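Local coordinates for protein putative cathepsin d (Ixodes ricinus, PDB 5N7Q) that probably cleaves proteins as an aspartic endopeptidase of the pepsin-like A1 family, and is captured here with the inhibitor pepstatin A bound, at residues A[225-230]-A[311-316]; A[231-236]-A[315-320]; A[127-132]-A[195-200]; A[156-161]-A[324-329]. All blocks are in the same frame, centred on the assembly; numbering follows the deposited sequence.

Contact 1 (A[225-230]-A[311-316]); sequences IADTGT and LWILGD
Ile225 sets CG1 between its backbone N and carbonyl carbon (chi1 73°), whereas Ile313 keeps CG1 beside its N; the two side chains lie side by side, pointing the same way, Ile225 CD1 3.8 Å from Ile313 CG1. The other branch of Ile313, CG2, sits anti to the backbone N and reaches Asp227 CB at 3.5 Å, while Thr230 crosses the same side chain at about a right angle. Ile225 CG2 packs on Leu311 CD2.

Parallel strand pairing carries the backbone: Ile225 N bonds to Trp312 O, Leu314 N to Ile225 O, and Asp227 N to Leu314 O almost straight (177°). Past the strand ends, Asp316 N gives a 2.8 Å bond to Thr230 O. Asp316 OD1 lies only 2.8 Å from Thr228 O, acceptor against acceptor, which may favour a protonated carboxyl group.

The carboxyl group of Asp227 is gripped within its own turn. Gly229 N comes to OD1 from above the carboxyl plane at 2.9 Å, an Asx turn, and Thr230 OG1 donates to OD2 at 2.8 Å; OD2 also bonds the inhibitor. Asp227-Thr228-Gly229 is the Asp-Thr-Gly signature on the psi loop of pepsin-like peptidases, with Asp227, predicted catalytic, facing Asp36.

Contact 2 (A[231-236]-A[315-320]); sequences SLITGP and GDVFLG
Ile233 meets the flat side chain of Phe318 at its root and not at its ring: Ile233 CD1 lies 4.1 Å from Phe318 CB. Phe318 CG is anti to the backbone N (chi1 -167°), and the ring beyond it meets aromatic partners outside the two segments, Phe335 edge-to-face and Tyr322 at an inclination. The carboxyl group of Asp316, the other flat group, brings OD2 to 3.8 Å from Ser231 CA, and its CB lies close to Ser231 O.

Val317 carries most of the apolar packing. Its CG1 branch meets Ile233 CD1 at 3.8 Å, the two side chains crossing at about a right angle, and its CG2 branch meets Leu232 CD2 at 4.0 Å.

Backbone bonds fix the start of helix 316-319 against the opposite segment. Val317 N donates to Ser231 O at 3.1 Å, and Gly315 N makes a weak bond to Leu232 O. Gly315 O, at the N-cap, accepts from both Phe318 N and Leu319 N.

Ser231 OG bonds Val16 O and the inhibitor backbone, which places the contact beside the substrate cleft. Strand 233-235 runs between strand 295-304, parallel to it, and strand 312-314, antiparallel, and the short helix 316-319 follows directly from the latter.

Contact 3 (A[127-132]-A[195-200]); sequences LAYPSI and GYWQFH
Tyr129 passes Gly195 and the Tyr196 carbonyl before ending on the Trp197 indole. Its CB lies 3.4 Å from Gly195 O. CG, anti to the carbonyl carbon and beside the backbone N (chi1 -78°), is set near Gly195 N. Further out, Tyr129 CD2 is 3.6 Å from Gly195 O, which sits at the ring edge, in plane. CE2 then passes Tyr196 O and comes over the centre of one Trp197 face, 3.8 Å above the plane. The side chains of Tyr129 and Trp197 cross at about a right angle, but their ring planes are inclined by 39°, an oblique aromatic pair. CZ lies near Trp197 CZ3 and CH2. Tyr129 OH reaches Trp197 CZ3 at 3.5 Å; that hydroxyl is hydrogen-bonded to Asp331.

The contact bridges the two lobes of the pepsin-like fold: segment 127-132 follows strand 123-126 of the N-terminal half, where Leu127 pairs with the backbone of Asp36, and segment 195-200 leads into strand 198-206 of the C-terminal half. Trp197 NE1 donates to Leu127 O at 2.9 Å in a nearly straight bond (171°) lying in the indole plane, which helps to hold the rotation of the ring.

Tyr129 N bonds Gly195 O at 3.0 Å. Ile132 lays CG2 against Gly195 CA and CD1 near Tyr196 CD1, 4.1 Å away. Tyr196 itself turns its OH to the backbone of the bound inhibitor.

Contact 4 (A[156-161]-A[324-329]); sequences FSVYLN and TIFDRD. Unlike the reference sequence in segment 156-161: Leu160 (reference Arg).
Phe156 and Phe326 form a hydrogen-bonded pair of the antiparallel strands 155-160 and 322-327. Phe326 N donates to Phe156 O at 2.8 Å, and Phe156 N answers to Phe326 O at 3.0 Å. Two residues along, Val158 N reaches Thr324 O at 2.8 Å, with a weak return bond from Thr324 N to Val158 O. Between these hydrogen-bonded pairs lies the non-hydrogen-bonded pair Ser157-Ile325, where Ser157 CA adds a CA-H...O contact to Thr324 O.

Aromatic contact is made on the face that carries Phe156, Val158, Thr324 and Phe326. Phe156 CG sits between the backbone N and carbonyl carbon (chi1 59°); the ring beyond it takes Phe326 CB on one face, a CH-pi contact 3.6 Å from the ring centroid. The rings of Phe156 and Phe326 are nearly parallel (12°) but displaced, meeting mainly where Phe156 CE1 comes 3.4 Å from Phe326 CD1.

A methyl-to-ring contact extends that patch: Val158 CG2 touches Phe326 CE1 at 3.7 Å. On the other face Ser157 OG lies 3.6 Å from Ile325 CG1 and takes its polar partner, Gly176 O, from outside.

Within the six-stranded interdomain sheet of the pepsin fold, strand 170-174 flanks strand 155-160 and strand 332-337 flanks strand 322-327. Helix 316-319 touches Leu160 and Thr324 through Leu319, and Trp197 meets the Phe326 ring edge-to-face.

From the N terminus, contact 3 opens first, at 127-132. Before it closes at 195-200, contact 4 opens at 156-161, so the two cross. Contact 4 stays open until 324-329 and thereby encloses contacts 1 and 2. These open in succession at 225-230 and 231-236, after contact 3 has closed, and end on overlapping segments that share Gly315 and Asp316. Contact 3 passes into contact 1 through neighbouring strands 198-206 and 222-226, with Ala226 N probably bonded to Trp197 O. Leu160 and Leu319 join contacts 4 and 2, and Arg328, packed on Tyr129 and Trp197, joins contacts 3 and 4. Together they tie the N-terminal lobe, the interdomain sheet and the C-terminal psi loop.

Contact 1 (A[225-230]-A[311-316])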
loop_
_atom_site.group_PDB
_atom_site.type_symbol
_atom_site.label_atom_id
_atom_site.label_comp_id
_atom_site.label_asym_id
_atom_site.label_seq_id
_atom_site.Cartn_x
_atom_site.Cartn_y
_atom_site.Cartn_z
ATOM N N ILE A 225 -4.827 -9.904 -1.305
ATOM C CA ILE A 225 -3.584 -9.373 -0.695
ATOM C C ILE A 225 -3.907 -8.129 0.110
ATOM O O ILE A 225 -4.889 -7.422 -0.193
ATOM C CB ILE A 225 -2.466 -9.093 -1.753
ATOM C CG1 ILE A 225 -2.780 -7.845 -2.606
ATOM C CG2 ILE A 225 -2.285 -10.330 -2.649
ATOM C CD1 ILE A 225 -1.671 -7.430 -3.559
ATOM N N ALA A 226 -3.079 -7.836 1.093
ATOM C CA ALA A 226 -3.157 -6.582 1.840
ATOM C C ALA A 226 -2.083 -5.648 1.295
ATOM O O ALA A 226 -0.911 -5.930 1.432
ATOM C CB ALA A 226 -2.960 -6.828 3.314
ATOM N N ASP A 227 -2.492 -4.570 0.632
ATOM C CA ASP A 227 -1.553 -3.702 -0.102
ATOM C C ASP A 227 -1.713 -2.239 0.264
ATOM O O ASP A 227 -2.591 -1.554 -0.251
ATOM C CB ASP A 227 -1.711 -3.863 -1.600
ATOM C CG ASP A 227 -0.681 -3.098 -2.366
ATOM O OD1 ASP A 227 0.230 -2.503 -1.753
ATOM O OD2 ASP A 227 -0.758 -3.106 -3.622
ATOM N N THR A 228 -0.826 -1.767 1.131
ATOM C CA THR A 228 -0.819 -0.364 1.534
ATOM C C THR A 228 -0.576 0.626 0.389
ATOM O O THR A 228 -0.863 1.809 0.532
ATOM C CB THR A 228 0.250 -0.129 2.606
ATOM O OG1 THR A 228 1.514 -0.521 2.090
ATOM C CG2 THR A 228 -0.020 -0.918 3.864
ATOM N N GLY A 229 0.006 0.163 -0.712
ATOM C CA GLY A 229 0.293 1.001 -1.869
ATOM C C GLY A 229 -0.808 1.028 -2.911
ATOM O O GLY A 229 -0.576 1.546 -4.027
ATOM N N THR A 230 -1.967 0.421 -2.603
ATOM C CA THR A 230 -3.141 0.517 -3.474
ATOM C C THR A 230 -4.159 1.396 -2.757
ATOM O O THR A 230 -4.408 1.207 -1.561
ATOM C CB THR A 230 -3.682 -0.883 -3.819
ATOM O OG1 THR A 230 -2.759 -1.449 -4.771
ATOM C CG2 THR A 230 -5.091 -0.843 -4.429
ATOM N N LEU A 311 -7.407 -12.305 -7.909
ATOM C CA LEU A 311 -7.427 -11.983 -6.504
ATOM C C LEU A 311 -7.922 -10.580 -6.285
ATOM O O LEU A 311 -8.095 -9.789 -7.220
ATOM C CB LEU A 311 -6.074 -12.228 -5.807
ATOM C CG LEU A 311 -4.871 -11.433 -6.311
ATOM C CD1 LEU A 311 -4.863 -10.023 -5.751
ATOM C CD2 LEU A 311 -3.546 -12.085 -5.953
ATOM N N TRP A 312 -8.260 -10.331 -5.039
ATOM C CA TRP A 312 -8.688 -9.020 -4.594
ATOM C C TRP A 312 -7.523 -8.335 -3.928
ATOM O O TRP A 312 -6.808 -8.943 -3.112
ATOM C CB TRP A 312 -9.813 -9.144 -3.560
ATOM C CG TRP A 312 -11.095 -9.747 -4.105
ATOM C CD1 TRP A 312 -11.330 -11.062 -4.389
ATOM C CD2 TRP A 312 -12.326 -9.052 -4.397
ATOM N NE1 TRP A 312 -12.623 -11.235 -4.834
ATOM C CE2 TRP A 312 -13.254 -10.018 -4.857
ATOM C CE3 TRP A 312 -12.729 -7.712 -4.308
ATOM C CZ2 TRP A 312 -14.556 -9.677 -5.245
ATOM C CZ3 TRP A 312 -14.021 -7.383 -4.690
ATOM C CH2 TRP A 312 -14.921 -8.368 -5.136
ATOM N N ILE A 313 -7.299 -7.079 -4.271
ATOM C CA ILE A 313 -6.308 -6.281 -3.546
ATOM C C ILE A 313 -7.050 -5.415 -2.532
ATOM O O ILE A 313 -7.870 -4.551 -2.919
ATOM C CB ILE A 313 -5.461 -5.387 -4.463
ATOM C CG1 ILE A 313 -4.668 -6.207 -5.509
ATOM C CG2 ILE A 313 -4.516 -4.547 -3.607
ATOM C CD1 ILE A 313 -3.894 -5.365 -6.520
ATOM N N LEU A 314 -6.789 -5.661 -1.263
ATOM C CA LEU A 314 -7.332 -4.866 -0.167
ATOM C C LEU A 314 -6.364 -3.718 0.097
ATOM O O LEU A 314 -5.351 -3.875 0.743
ATOM C CB LEU A 314 -7.551 -5.749 1.061
ATOM C CG LEU A 314 -8.477 -6.965 0.884
ATOM C CD1 LEU A 314 -8.741 -7.648 2.201
ATOM C CD2 LEU A 314 -9.779 -6.544 0.229
ATOM N N GLY A 315 -6.662 -2.568 -0.486
ATOM C CA GLY A 315 -5.872 -1.356 -0.350
ATOM C C GLY A 315 -6.392 -0.474 0.765
ATOM O O GLY A 315 -7.036 -0.960 1.700
ATOM N N ASP A 316 -6.074 0.825 0.674
ATOM C CA ASP A 316 -6.261 1.754 1.780
ATOM C C ASP A 316 -7.728 1.875 2.208
ATOM O O ASP A 316 -8.027 2.126 3.371
ATOM C CB ASP A 316 -5.709 3.140 1.443
ATOM C CG ASP A 316 -4.236 3.139 1.047
ATOM O OD1 ASP A 316 -3.493 2.209 1.489
ATOM O OD2 ASP A 316 -3.815 4.078 0.306
HETATM O O HOH W 1 -0.880 4.684 -0.063
#

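Contact 2 (A[231-236]-A[315-320])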
loop_
_atom_site.group_PDB
_atom_site.type_symbol
_atom_site.label_atom_id
_atom_site.label_comp_id
_atom_site.label_asym_id
_atom_site.label_seq_id
_atom_site.Cartn_x
_atom_site.Cartn_y
_atom_site.Cartn_z
ATOM N N SER A 231 -4.771 2.345 -3.482
ATOM C CA SER A 231 -5.707 3.262 -2.844
ATOM C C SER A 231 -7.049 2.610 -2.499
ATOM O O SER A 231 -7.634 2.837 -1.429
ATOM C CB SER A 231 -6.012 4.421 -3.788
ATOM O OG SER A 231 -4.826 5.111 -4.157
ATOM N N LEU A 232 -7.581 1.861 -3.454
ATOM C CA LEU A 232 -8.936 1.335 -3.384
ATOM C C LEU A 232 -8.916 -0.153 -3.044
ATOM O O LEU A 232 -7.929 -0.668 -2.495
ATOM C CB LEU A 232 -9.685 1.636 -4.701
ATOM C CG LEU A 232 -9.710 3.094 -5.127
ATOM C CD1 LEU A 232 -10.570 3.222 -6.384
ATOM C CD2 LEU A 232 -10.182 4.033 -4.023
ATOM N N ILE A 233 -10.024 -0.831 -3.297
ATOM C CA ILE A 233 -10.086 -2.286 -3.314
ATOM C C ILE A 233 -10.206 -2.676 -4.763
ATOM O O ILE A 233 -11.078 -2.146 -5.475
ATOM C CB ILE A 233 -11.239 -2.829 -2.462
ATOM C CG1 ILE A 233 -10.966 -2.538 -0.987
ATOM C CG2 ILE A 233 -11.486 -4.323 -2.733
ATOM C CD1 ILE A 233 -12.099 -2.821 -0.059
ATOM N N THR A 234 -9.366 -3.586 -5.212
ATOM C CA THR A 234 -9.483 -4.126 -6.576
ATOM C C THR A 234 -10.002 -5.530 -6.474
ATOM O O THR A 234 -9.822 -6.207 -5.466
ATOM C CB THR A 234 -8.197 -4.095 -7.404
ATOM O OG1 THR A 234 -7.327 -5.173 -7.020
ATOM C CG2 THR A 234 -7.419 -2.774 -7.202
ATOM N N GLY A 235 -10.670 -5.964 -7.532
ATOM C CA GLY A 235 -11.114 -7.341 -7.632
ATOM C C GLY A 235 -11.229 -7.839 -9.054
ATOM O O GLY A 235 -11.079 -7.069 -9.997
ATOM N N PRO A 236 -11.534 -9.135 -9.207
ATOM C CA PRO A 236 -11.811 -9.689 -10.528
ATOM C C PRO A 236 -12.875 -8.828 -11.228
ATOM O O PRO A 236 -13.921 -8.581 -10.627
ATOM C CB PRO A 236 -12.358 -11.091 -10.202
ATOM C CG PRO A 236 -11.741 -11.443 -8.892
ATOM C CD PRO A 236 -11.738 -10.139 -8.140
ATOM N N GLY A 315 -6.662 -2.568 -0.486
ATOM C CA GLY A 315 -5.872 -1.356 -0.350
ATOM C C GLY A 315 -6.392 -0.474 0.765
ATOM O O GLY A 315 -7.036 -0.960 1.700
ATOM N N ASP A 316 -6.074 0.825 0.674
ATOM C CA ASP A 316 -6.261 1.754 1.780
ATOM C C ASP A 316 -7.728 1.875 2.208
ATOM O O ASP A 316 -8.027 2.126 3.371
ATOM C CB ASP A 316 -5.709 3.140 1.443
ATOM C CG ASP A 316 -4.236 3.139 1.047
ATOM O OD1 ASP A 316 -3.493 2.209 1.489
ATOM O OD2 ASP A 316 -3.815 4.078 0.306
ATOM N N VAL A 317 -8.660 1.688 1.280
ATOM C CA VAL A 317 -10.090 1.662 1.654
ATOM C C VAL A 317 -10.378 0.657 2.779
ATOM O O VAL A 317 -11.177 0.931 3.681
ATOM C CB VAL A 317 -10.963 1.371 0.409
ATOM C CG1 VAL A 317 -12.324 0.827 0.797
ATOM C CG2 VAL A 317 -11.067 2.616 -0.434
ATOM N N PHE A 318 -9.718 -0.507 2.727
ATOM C CA PHE A 318 -9.838 -1.554 3.763
ATOM C C PHE A 318 -8.879 -1.364 4.925
ATOM O O PHE A 318 -9.260 -1.532 6.099
ATOM C CB PHE A 318 -9.616 -2.960 3.151
ATOM C CG PHE A 318 -10.005 -4.096 4.040
ATOM C CD1 PHE A 318 -11.316 -4.541 4.081
ATOM C CD2 PHE A 318 -9.077 -4.721 4.851
ATOM C CE1 PHE A 318 -11.684 -5.584 4.897
ATOM C CE2 PHE A 318 -9.453 -5.753 5.692
ATOM C CZ PHE A 318 -10.731 -6.204 5.707
ATOM N N LEU A 319 -7.645 -0.990 4.613
ATOM C CA LEU A 319 -6.574 -0.973 5.606
ATOM C C LEU A 319 -6.641 0.254 6.508
ATOM O O LEU A 319 -5.939 0.317 7.511
ATOM C CB LEU A 319 -5.208 -1.048 4.876
ATOM C CG LEU A 319 -4.973 -2.297 4.017
ATOM C CD1 LEU A 319 -3.690 -2.108 3.201
ATOM C CD2 LEU A 319 -4.929 -3.549 4.859
ATOM N N GLY A 320 -7.486 1.218 6.185
ATOM C CA GLY A 320 -7.811 2.310 7.112
ATOM C C GLY A 320 -8.706 1.902 8.264
ATOM O O GLY A 320 -8.359 2.088 9.436
#

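Contact 3 (A[127-132]-A[195-200])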
loop_
_atom_site.group_PDB
_atom_site.type_symbol
_atom_site.label_atom_id
_atom_site.label_comp_id
_atom_site.label_asym_id
_atom_site.label_seq_id
_atom_site.Cartn_x
_atom_site.Cartn_y
_atom_site.Cartn_z
ATOM N N LEU A 127 7.580 -3.373 1.041
ATOM C CA LEU A 127 7.455 -4.143 2.271
ATOM C C LEU A 127 6.886 -5.546 2.041
ATOM O O LEU A 127 6.529 -6.252 3.015
ATOM C CB LEU A 127 6.581 -3.388 3.277
ATOM C CG LEU A 127 7.140 -2.076 3.834
ATOM C CD1 LEU A 127 6.052 -1.358 4.607
ATOM C CD2 LEU A 127 8.354 -2.351 4.731
ATOM N N ALA A 128 6.890 -5.984 0.780
ATOM C CA ALA A 128 6.460 -7.340 0.412
ATOM C C ALA A 128 7.587 -8.329 0.664
ATOM O O ALA A 128 8.668 -7.966 1.133
ATOM C CB ALA A 128 6.002 -7.380 -1.033
ATOM N N TYR A 129 7.319 -9.596 0.407
ATOM C CA TYR A 129 8.311 -10.644 0.609
ATOM C C TYR A 129 9.463 -10.513 -0.382
ATOM O O TYR A 129 9.283 -10.057 -1.505
ATOM C CB TYR A 129 7.673 -12.015 0.454
ATOM C CG TYR A 129 6.866 -12.463 1.675
ATOM C CD1 TYR A 129 7.486 -13.181 2.711
ATOM C CD2 TYR A 129 5.505 -12.201 1.773
ATOM C CE1 TYR A 129 6.744 -13.603 3.833
ATOM C CE2 TYR A 129 4.767 -12.615 2.869
ATOM C CZ TYR A 129 5.397 -13.347 3.877
ATOM O OH TYR A 129 4.636 -13.779 4.976
ATOM N N PRO A 130 10.645 -10.992 0.002
ATOM C CA PRO A 130 11.798 -10.815 -0.881
ATOM C C PRO A 130 11.744 -11.672 -2.135
ATOM O O PRO A 130 12.486 -11.394 -3.086
ATOM C CB PRO A 130 12.979 -11.249 0.000
ATOM C CG PRO A 130 12.351 -12.165 1.054
ATOM C CD PRO A 130 11.035 -11.530 1.318
ATOM N N SER A 131 10.918 -12.718 -2.140
ATOM C CA SER A 131 10.740 -13.544 -3.319
ATOM C C SER A 131 10.371 -12.723 -4.563
ATOM O O SER A 131 10.718 -13.130 -5.671
ATOM C CB SER A 131 9.671 -14.585 -3.056
ATOM O OG SER A 131 8.428 -13.930 -2.765
ATOM N N ILE A 132 9.704 -11.580 -4.405
ATOM C CA ILE A 132 9.298 -10.766 -5.573
ATOM C C ILE A 132 10.162 -9.517 -5.793
ATOM O O ILE A 132 9.844 -8.716 -6.652
ATOM C CB ILE A 132 7.792 -10.402 -5.546
ATOM C CG1 ILE A 132 7.460 -9.490 -4.374
ATOM C CG2 ILE A 132 6.963 -11.677 -5.478
ATOM C CD1 ILE A 132 6.093 -8.847 -4.461
ATOM N N GLY A 195 4.748 -13.721 -1.385
ATOM C CA GLY A 195 5.229 -12.825 -2.448
ATOM C C GLY A 195 4.638 -11.475 -2.125
ATOM O O GLY A 195 5.261 -10.637 -1.441
ATOM N N TYR A 196 3.386 -11.298 -2.551
ATOM C CA TYR A 196 2.521 -10.359 -1.870
ATOM C C TYR A 196 2.200 -10.914 -0.482
ATOM O O TYR A 196 2.476 -12.087 -0.168
ATOM C CB TYR A 196 1.217 -10.134 -2.635
ATOM C CG TYR A 196 1.359 -9.719 -4.094
ATOM C CD1 TYR A 196 2.003 -8.549 -4.453
ATOM C CD2 TYR A 196 0.746 -10.459 -5.105
ATOM C CE1 TYR A 196 2.121 -8.164 -5.781
ATOM C CE2 TYR A 196 0.828 -10.076 -6.441
ATOM C CZ TYR A 196 1.522 -8.920 -6.770
ATOM O OH TYR A 196 1.608 -8.548 -8.111
ATOM N N TRP A 197 1.600 -10.074 0.332
ATOM C CA TRP A 197 0.991 -10.498 1.585
ATOM C C TRP A 197 -0.391 -11.065 1.275
ATOM O O TRP A 197 -1.395 -10.360 1.333
ATOM C CB TRP A 197 0.933 -9.333 2.562
ATOM C CG TRP A 197 2.279 -9.016 3.140
ATOM C CD1 TRP A 197 3.199 -8.096 2.678
ATOM C CD2 TRP A 197 2.854 -9.600 4.318
ATOM N NE1 TRP A 197 4.299 -8.096 3.506
ATOM C CE2 TRP A 197 4.096 -8.988 4.522
ATOM C CE3 TRP A 197 2.411 -10.566 5.236
ATOM C CZ2 TRP A 197 4.914 -9.315 5.599
ATOM C CZ3 TRP A 197 3.203 -10.899 6.279
ATOM C CH2 TRP A 197 4.449 -10.246 6.480
ATOM N N GLN A 198 -0.399 -12.318 0.816
ATOM C CA GLN A 198 -1.553 -12.957 0.184
ATOM C C GLN A 198 -2.190 -13.990 1.108
ATOM O O GLN A 198 -1.477 -14.683 1.851
ATOM C CB GLN A 198 -1.107 -13.614 -1.117
ATOM C CG GLN A 198 -2.229 -14.130 -2.016
ATOM C CD GLN A 198 -1.734 -14.528 -3.383
ATOM O OE1 GLN A 198 -0.848 -13.876 -3.963
ATOM N NE2 GLN A 198 -2.288 -15.602 -3.912
ATOM N N PHE A 199 -3.505 -14.096 1.049
ATOM C CA PHE A 199 -4.265 -14.997 1.930
ATOM C C PHE A 199 -5.618 -15.314 1.327
ATOM O O PHE A 199 -6.032 -14.702 0.346
ATOM C CB PHE A 199 -4.426 -14.366 3.334
ATOM C CG PHE A 199 -4.929 -12.960 3.290
ATOM C CD1 PHE A 199 -6.293 -12.694 3.270
ATOM C CD2 PHE A 199 -4.045 -11.891 3.194
ATOM C CE1 PHE A 199 -6.759 -11.387 3.191
ATOM C CE2 PHE A 199 -4.514 -10.594 3.121
ATOM C CZ PHE A 199 -5.867 -10.335 3.106
ATOM N N HIS A 200 -6.289 -16.270 1.962
ATOM C CA HIS A 200 -7.625 -16.705 1.536
ATOM C C HIS A 200 -8.720 -15.892 2.210
ATOM O O HIS A 200 -8.692 -15.610 3.416
ATOM C CB HIS A 200 -7.779 -18.190 1.866
ATOM C CG HIS A 200 -9.097 -18.769 1.453
ATOM N ND1 HIS A 200 -9.406 -19.039 0.144
ATOM C CD2 HIS A 200 -10.176 -19.136 2.183
ATOM C CE1 HIS A 200 -10.625 -19.542 0.078
ATOM N NE2 HIS A 200 -11.119 -19.590 1.296
#

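Contact 4 (A[156-161]-A[324-329])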
loop_
_atom_site.group_PDB
_atom_site.type_symbol
_atom_site.label_atom_id
_atom_site.label_comp_id
_atom_site.label_asym_id
_atom_site.label_seq_id
_atom_site.Cartn_x
_atom_site.Cartn_y
_atom_site.Cartn_z
ATOM N N PHE A 156 5.494 -5.717 11.379
ATOM C CA PHE A 156 5.219 -4.291 11.290
ATOM C C PHE A 156 3.720 -4.109 11.175
ATOM O O PHE A 156 3.019 -4.955 10.618
ATOM C CB PHE A 156 5.993 -3.593 10.161
ATOM C CG PHE A 156 5.727 -4.122 8.785
ATOM C CD1 PHE A 156 4.677 -3.614 8.022
ATOM C CD2 PHE A 156 6.488 -5.161 8.241
ATOM C CE1 PHE A 156 4.420 -4.107 6.757
ATOM C CE2 PHE A 156 6.230 -5.647 6.956
ATOM C CZ PHE A 156 5.179 -5.115 6.224
ATOM N N SER A 157 3.237 -3.036 11.778
ATOM C CA SER A 157 1.808 -2.785 11.872
ATOM C C SER A 157 1.439 -1.411 11.312
ATOM O O SER A 157 2.134 -0.432 11.580
ATOM C CB SER A 157 1.361 -2.854 13.318
ATOM O OG SER A 157 1.672 -4.117 13.876
ATOM N N VAL A 158 0.368 -1.348 10.521
ATOM C CA VAL A 158 0.026 -0.156 9.760
ATOM C C VAL A 158 -1.332 0.442 10.157
ATOM O O VAL A 158 -2.347 -0.225 10.153
ATOM C CB VAL A 158 0.032 -0.448 8.239
ATOM C CG1 VAL A 158 -0.313 0.826 7.478
ATOM C CG2 VAL A 158 1.365 -1.051 7.779
ATOM N N TYR A 159 -1.285 1.703 10.568
ATOM C CA TYR A 159 -2.441 2.542 10.797
ATOM C C TYR A 159 -2.534 3.559 9.668
ATOM O O TYR A 159 -1.552 4.284 9.426
ATOM C CB TYR A 159 -2.285 3.270 12.153
ATOM C CG TYR A 159 -3.235 4.425 12.329
ATOM C CD1 TYR A 159 -4.609 4.230 12.293
ATOM C CD2 TYR A 159 -2.759 5.727 12.480
ATOM C CE1 TYR A 159 -5.491 5.290 12.389
ATOM C CE2 TYR A 159 -3.634 6.796 12.623
ATOM C CZ TYR A 159 -4.996 6.571 12.578
ATOM O OH TYR A 159 -5.872 7.639 12.678
ATOM N N LEU A 160 -3.705 3.650 9.020
ATOM C CA LEU A 160 -4.000 4.672 8.017
ATOM C C LEU A 160 -5.215 5.456 8.472
ATOM O O LEU A 160 -6.260 4.886 8.703
ATOM C CB LEU A 160 -4.254 4.053 6.653
ATOM C CG LEU A 160 -3.155 3.139 6.102
ATOM C CD1 LEU A 160 -3.573 2.564 4.756
ATOM C CD2 LEU A 160 -1.805 3.833 5.966
ATOM N N ASN A 161 -5.035 6.763 8.646
ATOM C CA ASN A 161 -6.130 7.659 8.943
ATOM C C ASN A 161 -6.913 7.905 7.666
ATOM O O ASN A 161 -6.333 8.252 6.633
ATOM C CB ASN A 161 -5.581 8.957 9.495
ATOM C CG ASN A 161 -6.639 9.780 10.218
ATOM O OD1 ASN A 161 -7.854 9.683 9.951
ATOM N ND2 ASN A 161 -6.176 10.629 11.130
ATOM N N THR A 324 -3.672 -3.215 10.609
ATOM C CA THR A 324 -3.186 -4.424 9.984
ATOM C C THR A 324 -1.790 -4.716 10.474
ATOM O O THR A 324 -0.924 -3.850 10.510
ATOM C CB THR A 324 -3.204 -4.339 8.471
ATOM O OG1 THR A 324 -4.534 -4.013 8.038
ATOM C CG2 THR A 324 -2.850 -5.645 7.828
ATOM N N ILE A 325 -1.598 -5.968 10.850
ATOM C CA ILE A 325 -0.339 -6.512 11.359
ATOM C C ILE A 325 0.229 -7.444 10.292
ATOM O O ILE A 325 -0.425 -8.395 9.879
ATOM C CB ILE A 325 -0.538 -7.319 12.654
ATOM C CG1 ILE A 325 -1.077 -6.444 13.812
ATOM C CG2 ILE A 325 0.788 -7.895 13.107
ATOM C CD1 ILE A 325 -2.554 -6.116 13.734
ATOM N N PHE A 326 1.462 -7.161 9.858
ATOM C CA PHE A 326 2.182 -7.944 8.859
ATOM C C PHE A 326 3.290 -8.694 9.628
ATOM O O PHE A 326 4.268 -8.090 10.063
ATOM C CB PHE A 326 2.767 -7.019 7.803
ATOM C CG PHE A 326 1.744 -6.276 7.003
ATOM C CD1 PHE A 326 1.204 -5.067 7.479
ATOM C CD2 PHE A 326 1.353 -6.755 5.771
ATOM C CE1 PHE A 326 0.248 -4.391 6.722
ATOM C CE2 PHE A 326 0.402 -6.078 5.018
ATOM C CZ PHE A 326 -0.131 -4.883 5.492
ATOM N N ASP A 327 3.112 -10.002 9.797
ATOM C CA ASP A 327 3.933 -10.810 10.712
ATOM C C ASP A 327 4.823 -11.768 9.932
ATOM O O ASP A 327 4.335 -12.755 9.369
ATOM C CB ASP A 327 2.969 -11.538 11.667
ATOM C CG ASP A 327 3.646 -12.439 12.688
ATOM O OD1 ASP A 327 4.814 -12.820 12.486
ATOM O OD2 ASP A 327 2.938 -12.744 13.699
ATOM N N ARG A 328 6.125 -11.486 9.939
ATOM C CA ARG A 328 7.103 -12.318 9.238
ATOM C C ARG A 328 7.595 -13.453 10.116
ATOM O O ARG A 328 8.173 -14.407 9.594
ATOM C CB ARG A 328 8.321 -11.498 8.740
ATOM C CG ARG A 328 7.965 -10.584 7.576
ATOM C CD ARG A 328 7.757 -11.342 6.258
ATOM N NE ARG A 328 8.989 -12.035 5.873
ATOM C CZ ARG A 328 9.986 -11.492 5.177
ATOM N NH1 ARG A 328 9.910 -10.234 4.766
ATOM N NH2 ARG A 328 11.099 -12.188 4.939
ATOM N N ASP A 329 7.361 -13.418 11.429
ATOM C CA ASP A 329 7.757 -14.568 12.282
ATOM C C ASP A 329 6.871 -15.781 12.017
ATOM O O ASP A 329 7.328 -16.923 12.017
ATOM C CB ASP A 329 7.672 -14.186 13.755
ATOM C CG ASP A 329 8.851 -13.330 14.185
ATOM O OD1 ASP A 329 9.984 -13.638 13.731
ATOM O OD2 ASP A 329 8.629 -12.386 14.971
#